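Local coordinates for protein putative O-GlcNAcase nagJ (Clostridium perfringens, PDB 6PV5) that probably acts as a family 84 hexosaminidase, of which this piece holds an alpha/beta domain, a catalytic barrel and a helical domain, at residues A[189-194]-A[198-203]; A[209-214]-A[447-452]; A[512-517]-A[577-582]; A[522-527]-A[573-578]. One frame throughout, in Å; residues are numbered along the deposited sequence.

Contact 1. Residues A[189-194]-A[198-203]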
loop_
_atom_site.group_PDB
_atom_site.type_symbol
_atom_site.label_atom_id
_atom_site.label_comp_id
_atom_site.label_asym_id
_atom_site.label_seq_id
_atom_site.Cartn_x
_atom_site.Cartn_y
_atom_site.Cartn_z
ATOM N N ARG A 189 -8.844 4.253 -0.239
ATOM C CA ARG A 189 -7.436 3.904 -0.092
ATOM C C ARG A 189 -7.373 2.462 0.401
ATOM O O ARG A 189 -7.604 2.216 1.574
ATOM C CB ARG A 189 -6.759 4.851 0.900
ATOM C CG ARG A 189 -6.879 6.319 0.522
ATOM C CD ARG A 189 -6.564 7.303 1.639
ATOM N NE ARG A 189 -7.230 6.928 2.886
ATOM C CZ ARG A 189 -8.506 7.187 3.184
ATOM N NH1 ARG A 189 -9.287 7.819 2.315
ATOM N NH2 ARG A 189 -8.994 6.805 4.354
ATOM N N ALA A 190 -7.136 1.514 -0.518
ATOM C CA ALA A 190 -7.417 0.118 -0.243
ATOM C C ALA A 190 -6.179 -0.738 -0.508
ATOM O O ALA A 190 -5.229 -0.327 -1.182
ATOM C CB ALA A 190 -8.542 -0.349 -1.136
ATOM N N VAL A 191 -6.245 -1.965 0.004
ATOM C CA VAL A 191 -5.388 -3.054 -0.420
ATOM C C VAL A 191 -6.321 -4.138 -0.927
ATOM O O VAL A 191 -7.340 -4.388 -0.293
ATOM C CB VAL A 191 -4.507 -3.532 0.755
ATOM C CG1 VAL A 191 -3.662 -4.754 0.420
ATOM C CG2 VAL A 191 -3.640 -2.407 1.291
ATOM N N VAL A 192 -5.993 -4.741 -2.080
ATOM C CA VAL A 192 -6.733 -5.894 -2.576
ATOM C C VAL A 192 -5.846 -7.123 -2.402
ATOM O O VAL A 192 -4.671 -7.086 -2.742
ATOM C CB VAL A 192 -7.202 -5.740 -4.042
ATOM C CG1 VAL A 192 -6.048 -5.420 -5.008
ATOM C CG2 VAL A 192 -8.008 -6.963 -4.507
ATOM N N GLU A 193 -6.408 -8.207 -1.864
ATOM C CA GLU A 193 -5.749 -9.499 -1.952
ATOM C C GLU A 193 -5.929 -10.070 -3.357
ATOM O O GLU A 193 -6.729 -10.974 -3.576
ATOM C CB GLU A 193 -6.246 -10.436 -0.846
ATOM C CG GLU A 193 -5.350 -11.657 -0.667
ATOM C CD GLU A 193 -5.551 -12.542 0.561
ATOM O OE1 GLU A 193 -5.285 -13.740 0.446
ATOM O OE2 GLU A 193 -5.935 -12.026 1.629
ATOM N N GLY A 194 -5.147 -9.571 -4.316
ATOM C CA GLY A 194 -5.374 -9.954 -5.695
ATOM C C GLY A 194 -4.195 -10.667 -6.359
ATOM O O GLY A 194 -4.162 -10.756 -7.575
ATOM N N THR A 198 -0.192 -18.788 -2.865
ATOM C CA THR A 198 -0.716 -19.087 -1.545
ATOM C C THR A 198 -1.347 -17.845 -0.920
ATOM O O THR A 198 -0.709 -16.789 -0.832
ATOM C CB THR A 198 0.392 -19.631 -0.634
ATOM O OG1 THR A 198 0.883 -20.820 -1.254
ATOM C CG2 THR A 198 -0.088 -19.912 0.773
ATOM N N PRO A 199 -2.602 -17.951 -0.422
ATOM C CA PRO A 199 -3.287 -16.815 0.192
ATOM C C PRO A 199 -2.678 -16.412 1.526
ATOM O O PRO A 199 -1.963 -17.180 2.154
ATOM C CB PRO A 199 -4.698 -17.365 0.461
ATOM C CG PRO A 199 -4.485 -18.859 0.596
ATOM C CD PRO A 199 -3.442 -19.168 -0.454
ATOM N N TRP A 200 -2.994 -15.193 1.954
ATOM C CA TRP A 200 -2.708 -14.810 3.316
ATOM C C TRP A 200 -3.532 -15.692 4.247
ATOM O O TRP A 200 -4.648 -16.092 3.905
ATOM C CB TRP A 200 -3.025 -13.332 3.540
ATOM C CG TRP A 200 -2.082 -12.392 2.856
ATOM C CD1 TRP A 200 -0.874 -12.679 2.284
ATOM C CD2 TRP A 200 -2.272 -10.977 2.705
ATOM N NE1 TRP A 200 -0.293 -11.539 1.792
ATOM C CE2 TRP A 200 -1.125 -10.475 2.045
ATOM C CE3 TRP A 200 -3.300 -10.093 3.050
ATOM C CZ2 TRP A 200 -0.996 -9.124 1.726
ATOM C CZ3 TRP A 200 -3.161 -8.756 2.741
ATOM C CH2 TRP A 200 -2.019 -8.279 2.090
ATOM N N SER A 201 -2.923 -16.021 5.385
ATOM C CA SER A 201 -3.575 -16.734 6.459
ATOM C C SER A 201 -4.437 -15.739 7.222
ATOM O O SER A 201 -4.307 -14.522 7.037
ATOM C CB SER A 201 -2.543 -17.347 7.381
ATOM O OG SER A 201 -1.808 -16.312 8.016
ATOM N N GLN A 202 -5.261 -16.287 8.126
ATOM C CA GLN A 202 -6.144 -15.524 8.986
ATOM C C GLN A 202 -5.330 -14.536 9.814
ATOM O O GLN A 202 -5.712 -13.373 9.930
ATOM C CB GLN A 202 -6.958 -16.482 9.869
ATOM C CG GLN A 202 -8.028 -15.789 10.708
ATOM C CD GLN A 202 -9.216 -15.263 9.927
ATOM O OE1 GLN A 202 -9.348 -15.467 8.713
ATOM N NE2 GLN A 202 -10.093 -14.552 10.627
ATOM N N GLU A 203 -4.222 -15.005 10.416
ATOM C CA GLU A 203 -3.390 -14.125 11.227
ATOM C C GLU A 203 -2.834 -12.981 10.370
ATOM O O GLU A 203 -2.810 -11.836 10.811
ATOM C CB GLU A 203 -2.268 -14.896 11.938
#
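The carboxylate of Glu193 lies obliquely beside the base of the Trp200 side chain, Glu193 OE2 standing 3.6 Å from Trp200 CE3 and 3.7 Å from Trp200 CB, its plane turned 47° from that of the indole. The two side chains run past each other in opposite directions. A chi1 of -165° turns CG of Glu193 away from the backbone N, and the extended chain carries the carboxylate to the tryptophan. The other oxygen takes the hydrogen bond of the contact: Trp200 N donates to Glu193 OE1 at 3.1 Å, with a bent N-H...O angle of 148°, and arrives from above the carboxylate plane. Glu193 OE1 also rests 3.7 Å from Pro199 CB. At the far end of the indole, Val191 CG1 lies 4.2 Å from Trp200 CH2, so the ring bridges the barrel strand and the loop ahead of helix 202-214, whose N-cap is Ser201. Glu193 itself, at the centre of an inverse gamma turn, follows the end of strand 188-192. The contact spans the strand-to-helix connection of the beta-alpha-beta unit formed by strand 188-192, helix 202-214 and strand 219-222. Beyond the two segments, OE2 forms a salt bridge with Arg205 NE and a hydrogen bond with Tyr220 OH. With partners on both oxygens, the buried carboxylate is fixed in rotation and ties the post-strand loop to the start of the helix through polar bonds laid against an aromatic ring.

Contact 2. Residues A[209-214]-A[447-452]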
loop_
_atom_site.group_PDB
_atom_site.type_symbol
_atom_site.label_atom_id
_atom_site.label_comp_id
_atom_site.label_asym_id
_atom_site.label_seq_id
_atom_site.Cartn_x
_atom_site.Cartn_y
_atom_site.Cartn_z
ATOM N N ILE A 209 -5.198 -5.879 8.336
ATOM C CA ILE A 209 -6.304 -4.965 8.601
ATOM C C ILE A 209 -5.946 -3.953 9.686
ATOM O O ILE A 209 -6.242 -2.767 9.541
ATOM C CB ILE A 209 -7.603 -5.726 8.916
ATOM C CG1 ILE A 209 -8.149 -6.418 7.667
ATOM C CG2 ILE A 209 -8.636 -4.784 9.531
ATOM C CD1 ILE A 209 -9.105 -7.548 7.970
ATOM N N LYS A 210 -5.288 -4.404 10.760
ATOM C CA LYS A 210 -4.925 -3.501 11.842
ATOM C C LYS A 210 -3.948 -2.443 11.339
ATOM O O LYS A 210 -3.987 -1.295 11.787
ATOM C CB LYS A 210 -4.295 -4.256 13.020
ATOM N N MET A 211 -3.042 -2.847 10.434
ATOM C CA MET A 211 -2.052 -1.924 9.906
ATOM C C MET A 211 -2.755 -0.855 9.061
ATOM O O MET A 211 -2.357 0.310 9.075
ATOM C CB MET A 211 -0.999 -2.662 9.063
ATOM C CG MET A 211 0.077 -1.731 8.556
ATOM S SD MET A 211 1.275 -2.542 7.447
ATOM C CE MET A 211 0.348 -2.644 5.919
ATOM N N TYR A 212 -3.805 -1.245 8.332
ATOM C CA TYR A 212 -4.528 -0.301 7.487
ATOM C C TYR A 212 -5.149 0.837 8.297
ATOM O O TYR A 212 -5.011 2.006 7.929
ATOM C CB TYR A 212 -5.596 -1.018 6.670
ATOM C CG TYR A 212 -5.076 -2.164 5.846
ATOM C CD1 TYR A 212 -3.735 -2.252 5.486
ATOM C CD2 TYR A 212 -5.932 -3.157 5.397
ATOM C CE1 TYR A 212 -3.259 -3.313 4.729
ATOM C CE2 TYR A 212 -5.461 -4.218 4.638
ATOM C CZ TYR A 212 -4.118 -4.295 4.298
ATOM O OH TYR A 212 -3.654 -5.347 3.550
ATOM N N GLY A 213 -5.798 0.488 9.417
ATOM C CA GLY A 213 -6.411 1.463 10.310
ATOM C C GLY A 213 -5.374 2.363 10.964
ATOM O O GLY A 213 -5.602 3.560 11.152
ATOM N N GLU A 214 -4.217 1.772 11.276
ATOM C CA GLU A 214 -3.120 2.519 11.858
ATOM C C GLU A 214 -2.664 3.644 10.927
ATOM O O GLU A 214 -2.247 4.706 11.396
ATOM C CB GLU A 214 -1.979 1.562 12.206
ATOM C CG GLU A 214 -0.946 2.189 13.125
ATOM C CD GLU A 214 -1.311 2.247 14.602
ATOM O OE1 GLU A 214 -0.392 2.471 15.426
ATOM O OE2 GLU A 214 -2.506 2.066 14.934
ATOM N N ILE A 447 6.344 -2.467 3.557
ATOM C CA ILE A 447 7.029 -1.231 3.224
ATOM C C ILE A 447 6.351 -0.529 2.049
ATOM O O ILE A 447 5.986 0.645 2.179
ATOM C CB ILE A 447 8.560 -1.401 3.068
ATOM C CG1 ILE A 447 9.214 -1.734 4.416
ATOM C CG2 ILE A 447 9.192 -0.151 2.470
ATOM C CD1 ILE A 447 10.468 -2.567 4.282
ATOM N N SER A 448 6.139 -1.243 0.938
ATOM C CA SER A 448 5.537 -0.634 -0.233
ATOM C C SER A 448 4.114 -0.179 0.085
ATOM O O SER A 448 3.749 0.944 -0.237
ATOM C CB SER A 448 5.585 -1.560 -1.428
ATOM O OG SER A 448 6.922 -2.004 -1.648
ATOM N N THR A 449 3.323 -1.060 0.724
ATOM C CA THR A 449 1.945 -0.773 1.086
ATOM C C THR A 449 1.827 0.517 1.911
ATOM O O THR A 449 0.887 1.290 1.715
ATOM C CB THR A 449 1.268 -1.960 1.774
ATOM O OG1 THR A 449 1.424 -3.096 0.928
ATOM C CG2 THR A 449 -0.217 -1.741 1.950
ATOM N N LEU A 450 2.761 0.746 2.834
ATOM C CA LEU A 450 2.689 1.932 3.670
ATOM C C LEU A 450 2.975 3.187 2.846
ATOM O O LEU A 450 2.406 4.239 3.137
ATOM C CB LEU A 450 3.686 1.830 4.827
ATOM C CG LEU A 450 3.308 0.861 5.944
ATOM C CD1 LEU A 450 4.496 0.650 6.868
ATOM C CD2 LEU A 450 2.110 1.392 6.731
ATOM N N THR A 451 3.885 3.098 1.860
ATOM C CA THR A 451 4.127 4.255 1.007
ATOM C C THR A 451 2.848 4.518 0.216
ATOM O O THR A 451 2.527 5.672 -0.064
ATOM C CB THR A 451 5.393 4.145 0.135
ATOM O OG1 THR A 451 5.225 3.091 -0.815
ATOM C CG2 THR A 451 6.669 3.914 0.920
ATOM N N GLY A 452 2.136 3.433 -0.112
ATOM C CA GLY A 452 0.835 3.506 -0.754
ATOM C C GLY A 452 -0.205 4.220 0.122
ATOM O O GLY A 452 -1.045 4.961 -0.391
#
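Met211 and Leu450 make the apolar part of this contact, the thioether crossing the leucine branch: CG and SD of Met211 both stand 4.1 Å from Leu450 CD2. The methionine chain leaves its helix straight (chi1 -177°) and stays extended until it bends at the last torsion (chi3 77°), which brings Met211 CE to 4.1 Å from Thr449 CG2. Thr449 CG2 also lies oblique to the Tyr212 ring, 4.4 Å from Tyr212 CE1. No hydrogen bond crosses between the segments. The hydroxyls of the two touching residues Tyr212 and Thr449 are served close by on the chain instead: Tyr212 OH pairs with Gln208 OE1, and Thr449 OG1 with Ser445 O, leaving the threonine methyl to face the neighbouring helix. Away from the interface, Ser448 O accepts from both Thr451 OG1 at 2.7 Å and Gly452 N at 3.0 Å. The axes of segments 209-214 and 447-452 come within 10.9 Å and cross at -34°, running in broadly the same direction. Val191 of the first barrel strand touches both Tyr212 and Thr449. Helices that follow the first and the last strand of the closed eight-stranded sheet therefore pack side by side, as expected where a (beta/alpha)8 TIM barrel completes its circle.

Contact 3. Residues A[512-517]-A[577-582]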
loop_
_atom_site.group_PDB
_atom_site.type_symbol
_atom_site.label_atom_id
_atom_site.label_comp_id
_atom_site.label_asym_id
_atom_site.label_seq_id
_atom_site.Cartn_x
_atom_site.Cartn_y
_atom_site.Cartn_z
ATOM N N GLU A 512 32.939 3.749 -19.181
ATOM C CA GLU A 512 33.357 4.721 -20.178
ATOM C C GLU A 512 34.823 5.088 -19.941
ATOM O O GLU A 512 35.611 5.130 -20.876
ATOM C CB GLU A 512 32.491 5.984 -20.099
ATOM C CG GLU A 512 31.096 5.814 -20.669
ATOM C CD GLU A 512 30.969 6.074 -22.158
ATOM O OE1 GLU A 512 31.390 7.167 -22.605
ATOM O OE2 GLU A 512 30.435 5.190 -22.869
ATOM N N LYS A 513 35.183 5.338 -18.676
ATOM C CA LYS A 513 36.549 5.672 -18.296
ATOM C C LYS A 513 37.492 4.496 -18.544
ATOM O O LYS A 513 38.639 4.681 -18.946
ATOM C CB LYS A 513 36.597 6.101 -16.829
ATOM C CG LYS A 513 35.939 7.446 -16.570
ATOM C CD LYS A 513 35.904 7.854 -15.115
ATOM C CE LYS A 513 35.029 9.077 -14.915
ATOM N NZ LYS A 513 35.115 9.588 -13.530
ATOM N N TRP A 514 36.994 3.286 -18.282
ATOM C CA TRP A 514 37.783 2.081 -18.426
ATOM C C TRP A 514 38.160 1.923 -19.890
ATOM O O TRP A 514 39.322 1.715 -20.188
ATOM C CB TRP A 514 37.005 0.872 -17.907
ATOM C CG TRP A 514 37.687 -0.445 -18.101
ATOM C CD1 TRP A 514 37.493 -1.342 -19.113
ATOM C CD2 TRP A 514 38.662 -1.030 -17.223
ATOM N NE1 TRP A 514 38.271 -2.451 -18.913
ATOM C CE2 TRP A 514 39.014 -2.279 -17.776
ATOM C CE3 TRP A 514 39.261 -0.617 -16.029
ATOM C CZ2 TRP A 514 39.950 -3.121 -17.172
ATOM C CZ3 TRP A 514 40.170 -1.456 -15.421
ATOM C CH2 TRP A 514 40.515 -2.689 -15.991
ATOM N N GLU A 515 37.182 2.071 -20.793
ATOM C CA GLU A 515 37.435 1.900 -22.217
ATOM C C GLU A 515 38.431 2.943 -22.735
ATOM O O GLU A 515 39.068 2.715 -23.758
ATOM C CB GLU A 515 36.140 1.900 -23.036
ATOM C CG GLU A 515 35.195 0.756 -22.700
ATOM C CD GLU A 515 35.650 -0.648 -23.065
ATOM O OE1 GLU A 515 36.591 -0.781 -23.873
ATOM O OE2 GLU A 515 35.051 -1.613 -22.545
ATOM N N ALA A 516 38.582 4.059 -22.007
ATOM C CA ALA A 516 39.441 5.167 -22.394
ATOM C C ALA A 516 40.777 5.141 -21.639
ATOM O O ALA A 516 41.617 6.021 -21.832
ATOM C CB ALA A 516 38.703 6.469 -22.181
ATOM N N GLY A 517 40.975 4.137 -20.769
ATOM C CA GLY A 517 42.199 4.018 -19.988
ATOM C C GLY A 517 42.395 5.156 -18.988
ATOM O O GLY A 517 43.522 5.469 -18.619
ATOM N N ASP A 577 43.941 -5.650 -10.649
ATOM C CA ASP A 577 44.979 -6.526 -11.167
ATOM C C ASP A 577 45.344 -6.148 -12.599
ATOM O O ASP A 577 46.520 -6.202 -12.961
ATOM C CB ASP A 577 44.583 -8.006 -11.119
ATOM C CG ASP A 577 44.306 -8.507 -9.713
ATOM O OD1 ASP A 577 43.585 -9.525 -9.573
ATOM O OD2 ASP A 577 44.800 -7.867 -8.767
ATOM N N ILE A 578 44.335 -5.795 -13.409
ATOM C CA ILE A 578 44.544 -5.459 -14.808
ATOM C C ILE A 578 45.290 -4.129 -14.904
ATOM O O ILE A 578 46.215 -4.003 -15.703
ATOM C CB ILE A 578 43.210 -5.478 -15.576
ATOM C CG1 ILE A 578 42.625 -6.895 -15.596
ATOM C CG2 ILE A 578 43.359 -4.898 -16.980
ATOM C CD1 ILE A 578 41.185 -6.984 -16.051
ATOM N N VAL A 579 44.899 -3.155 -14.072
ATOM C CA VAL A 579 45.572 -1.865 -14.007
ATOM C C VAL A 579 47.034 -2.061 -13.585
ATOM O O VAL A 579 47.916 -1.441 -14.163
ATOM C CB VAL A 579 44.816 -0.867 -13.102
ATOM C CG1 VAL A 579 45.688 0.290 -12.622
ATOM C CG2 VAL A 579 43.560 -0.330 -13.778
ATOM N N ASN A 580 47.286 -2.924 -12.589
ATOM C CA ASN A 580 48.624 -3.192 -12.075
ATOM C C ASN A 580 49.426 -4.091 -13.026
ATOM O O ASN A 580 50.607 -4.328 -12.784
ATOM C CB ASN A 580 48.611 -3.867 -10.697
ATOM C CG ASN A 580 47.905 -3.090 -9.607
ATOM O OD1 ASN A 580 47.891 -1.862 -9.615
ATOM N ND2 ASN A 580 47.310 -3.804 -8.661
ATOM N N LYS A 581 48.785 -4.611 -14.085
ATOM C CA LYS A 581 49.395 -5.535 -15.037
ATOM C C LYS A 581 50.049 -6.712 -14.302
ATOM O O LYS A 581 51.183 -7.092 -14.601
ATOM C CB LYS A 581 50.343 -4.803 -15.995
ATOM N N ASP A 582 49.297 -7.301 -13.359
ATOM C CA ASP A 582 49.764 -8.332 -12.447
ATOM C C ASP A 582 49.148 -9.671 -12.849
ATOM O O ASP A 582 48.197 -10.140 -12.222
ATOM C CB ASP A 582 49.455 -7.935 -10.996
ATOM C CG ASP A 582 50.035 -8.855 -9.928
ATOM O OD1 ASP A 582 50.086 -10.087 -10.159
ATOM O OD2 ASP A 582 50.424 -8.331 -8.857
#
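The carbonyl oxygen of Trp514 accepts a 3.0 Å hydrogen bond from Gly517 N, part of the Schellman motif that ends helix 501-515 just where the Trp514 indole reaches across to Ile578 and Val579. The ring swings out because CG is anti to the backbone N (chi1 176°), and its six-membered part does the touching. Ile578 CG2 sits 3.7 Å from Trp514 CH2 and 3.8 Å from Trp514 CZ2, while Ile578 CB lies in the ring plane at its edge. The two side chains cross at about a right angle. Val579 CG2 comes obliquely to Trp514 CZ3, 3.9 Å away, so one methyl from each of two successive residues meets the indole. A second Schellman motif follows on this side: Lys581 has positive phi, Lys581 N donates to Ile578 O at 3.1 Å and Asp582 N to Asp577 O at 3.0 Å. Asp582 then caps the following helix, binding Glu585 N. Outside the segments, Trp511 meets Trp514 edge-to-face and Phe586 lies against Ile578. Two of the three touching residues are exposed, which makes this an apolar patch at the surface. It joins two helix C-termini in an all-helical region, consistent with the hyaluronidase-like post-catalytic domain to which the sequence is assigned.

Contact 4. Residues A[522-527]-A[573-578]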
loop_
_atom_site.group_PDB
_atom_site.type_symbol
_atom_site.label_atom_id
_atom_site.label_comp_id
_atom_site.label_asym_id
_atom_site.label_seq_id
_atom_site.Cartn_x
_atom_site.Cartn_y
_atom_site.Cartn_z
ATOM N N LEU A 522 38.250 6.644 -7.880
ATOM C CA LEU A 522 37.129 7.173 -7.123
ATOM C C LEU A 522 35.913 6.245 -7.252
ATOM O O LEU A 522 35.231 5.988 -6.270
ATOM C CB LEU A 522 36.825 8.585 -7.633
ATOM C CG LEU A 522 35.504 9.175 -7.145
ATOM C CD1 LEU A 522 35.553 9.488 -5.651
ATOM C CD2 LEU A 522 35.116 10.406 -7.950
ATOM N N GLU A 523 35.658 5.735 -8.459
ATOM C CA GLU A 523 34.553 4.826 -8.727
ATOM C C GLU A 523 34.782 3.485 -8.040
ATOM O O GLU A 523 33.880 2.968 -7.389
ATOM C CB GLU A 523 34.403 4.572 -10.228
ATOM C CG GLU A 523 33.712 5.701 -10.962
ATOM C CD GLU A 523 34.618 6.832 -11.429
ATOM O OE1 GLU A 523 35.837 6.812 -11.106
ATOM O OE2 GLU A 523 34.104 7.725 -12.128
ATOM N N LEU A 524 35.996 2.933 -8.174
ATOM C CA LEU A 524 36.332 1.681 -7.509
ATOM C C LEU A 524 36.153 1.820 -5.999
ATOM O O LEU A 524 35.593 0.938 -5.338
ATOM C CB LEU A 524 37.765 1.263 -7.871
ATOM C CG LEU A 524 37.925 0.681 -9.277
ATOM C CD1 LEU A 524 39.226 -0.113 -9.372
ATOM C CD2 LEU A 524 36.735 -0.208 -9.633
ATOM N N SER A 525 36.623 2.952 -5.470
ATOM C CA SER A 525 36.468 3.274 -4.063
ATOM C C SER A 525 34.989 3.328 -3.684
ATOM O O SER A 525 34.608 2.776 -2.666
ATOM C CB SER A 525 37.171 4.574 -3.736
ATOM O OG SER A 525 37.132 4.818 -2.337
ATOM N N ASN A 526 34.167 3.987 -4.515
ATOM C CA ASN A 526 32.741 4.141 -4.263
ATOM C C ASN A 526 32.075 2.768 -4.267
ATOM O O ASN A 526 31.330 2.449 -3.349
ATOM C CB ASN A 526 32.073 5.019 -5.328
ATOM C CG ASN A 526 32.239 6.498 -5.061
ATOM O OD1 ASN A 526 32.502 6.906 -3.928
ATOM N ND2 ASN A 526 32.060 7.311 -6.090
ATOM N N LEU A 527 32.388 1.960 -5.291
ATOM C CA LEU A 527 31.828 0.628 -5.419
ATOM C C LEU A 527 32.245 -0.243 -4.239
ATOM O O LEU A 527 31.415 -0.965 -3.692
ATOM C CB LEU A 527 32.242 0.023 -6.762
ATOM C CG LEU A 527 31.571 0.638 -7.982
ATOM C CD1 LEU A 527 32.002 -0.091 -9.254
ATOM C CD2 LEU A 527 30.047 0.633 -7.816
ATOM N N GLU A 573 38.901 -6.204 -7.375
ATOM C CA GLU A 573 40.265 -6.713 -7.319
ATOM C C GLU A 573 40.741 -7.107 -8.714
ATOM O O GLU A 573 41.870 -6.783 -9.072
ATOM C CB GLU A 573 40.375 -7.913 -6.383
ATOM C CG GLU A 573 40.396 -7.523 -4.921
ATOM C CD GLU A 573 40.412 -8.747 -4.016
ATOM O OE1 GLU A 573 40.402 -9.893 -4.539
ATOM O OE2 GLU A 573 40.433 -8.559 -2.790
ATOM N N ILE A 574 39.867 -7.771 -9.492
ATOM C CA ILE A 574 40.184 -8.228 -10.843
ATOM C C ILE A 574 40.520 -7.017 -11.707
ATOM O O ILE A 574 41.516 -7.045 -12.435
ATOM C CB ILE A 574 39.047 -9.072 -11.467
ATOM C CG1 ILE A 574 38.866 -10.423 -10.767
ATOM C CG2 ILE A 574 39.238 -9.242 -12.975
ATOM C CD1 ILE A 574 37.566 -11.144 -11.122
ATOM N N LEU A 575 39.687 -5.967 -11.623
ATOM C CA LEU A 575 39.948 -4.724 -12.341
ATOM C C LEU A 575 41.304 -4.133 -11.924
ATOM O O LEU A 575 42.062 -3.646 -12.764
ATOM C CB LEU A 575 38.804 -3.723 -12.119
ATOM C CG LEU A 575 37.484 -4.046 -12.839
ATOM C CD1 LEU A 575 36.378 -3.049 -12.508
ATOM C CD2 LEU A 575 37.673 -4.127 -14.352
ATOM N N GLN A 576 41.588 -4.131 -10.621
ATOM C CA GLN A 576 42.815 -3.540 -10.110
ATOM C C GLN A 576 44.035 -4.310 -10.612
ATOM O O GLN A 576 45.041 -3.690 -10.921
ATOM C CB GLN A 576 42.825 -3.532 -8.581
ATOM C CG GLN A 576 42.105 -2.336 -7.981
ATOM C CD GLN A 576 41.852 -2.526 -6.504
ATOM O OE1 GLN A 576 41.895 -3.643 -5.987
ATOM N NE2 GLN A 576 41.568 -1.430 -5.817
ATOM N N ASP A 577 43.941 -5.650 -10.649
ATOM C CA ASP A 577 44.979 -6.526 -11.167
ATOM C C ASP A 577 45.344 -6.148 -12.599
ATOM O O ASP A 577 46.520 -6.202 -12.961
ATOM C CB ASP A 577 44.583 -8.006 -11.119
ATOM C CG ASP A 577 44.306 -8.507 -9.713
ATOM O OD1 ASP A 577 43.585 -9.525 -9.573
ATOM O OD2 ASP A 577 44.800 -7.867 -8.767
ATOM N N ILE A 578 44.335 -5.795 -13.409
ATOM C CA ILE A 578 44.544 -5.459 -14.808
ATOM C C ILE A 578 45.290 -4.129 -14.904
ATOM O O ILE A 578 46.215 -4.003 -15.703
ATOM C CB ILE A 578 43.210 -5.478 -15.576
ATOM C CG1 ILE A 578 42.625 -6.895 -15.596
ATOM C CG2 ILE A 578 43.359 -4.898 -16.980
ATOM C CD1 ILE A 578 41.185 -6.984 -16.051
#
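Leu524 carries this contact, its two methyls dividing between successive residues of the facing helix. Leu524 CD1 lies 3.9 Å from Gln576 CG, and Leu524 CD2 reaches 4.1 Å from Leu575 CD1. With CG beside the backbone N (chi1 -76°) and the chain carried on nearly straight (chi2 -161°), the isobutyl fork opens across the gap and sets one branch against each partner. Leu575 also points toward the other helix, and the two leucines cross at a slant through a single pair of methyls. Gln576 comes in differently. Its bond from the backbone lies to the side, yet the end of the side chain draws nearer, and it runs past Leu524 in the opposite sense. The methylene CG, rather than the amide, makes the touch, so the residue serves here as an aliphatic arm at the border of the contact. Leu524 and Leu575 are buried, whereas Gln576 remains partly exposed. Nothing polar passes between the segments; the closest CA atoms, those of Leu524 and Gln576, are 8.7 Å apart, and the side chains of Leu524, Leu575 and Gln576 meet between them. This is helix-to-helix packing in the all-helical post-catalytic region, away from the predicted active site. Helices 521-544 and 548-579 are consecutive in the chain and meet here at a distance from their connection. Leu510 of helix 501-515 adds to the packing on Leu524, Trp514 of the same helix and Phe615 of helix 612-619 lie against Leu575, and helix 583-601 touches 573-578 through Ile574, Asp577 and Ile578.

Overall arrangement
Contacts 1 and 2 are buried contacts of the catalytic barrel and share helix 202-214; they touch directly, Val191 CG2 standing 3.5 Å from Thr449 CG2. Contacts 3 and 4 belong to the helical region, their centres about 48 and 41 Å from that of contact 2, and both use helix 548-579, sharing Asp577 and Ile578. Contact 3 is at the surface, contact 4 buried, yet Trp514 of the former packs on Leu575 of the latter. Chemistry follows place: contact 1, at a strand-to-helix turn, combines a carboxylate hydrogen bond with aromatic packing, whereas the three helix-to-helix contacts have no hydrogen bond between their segments and rely on apolar groups.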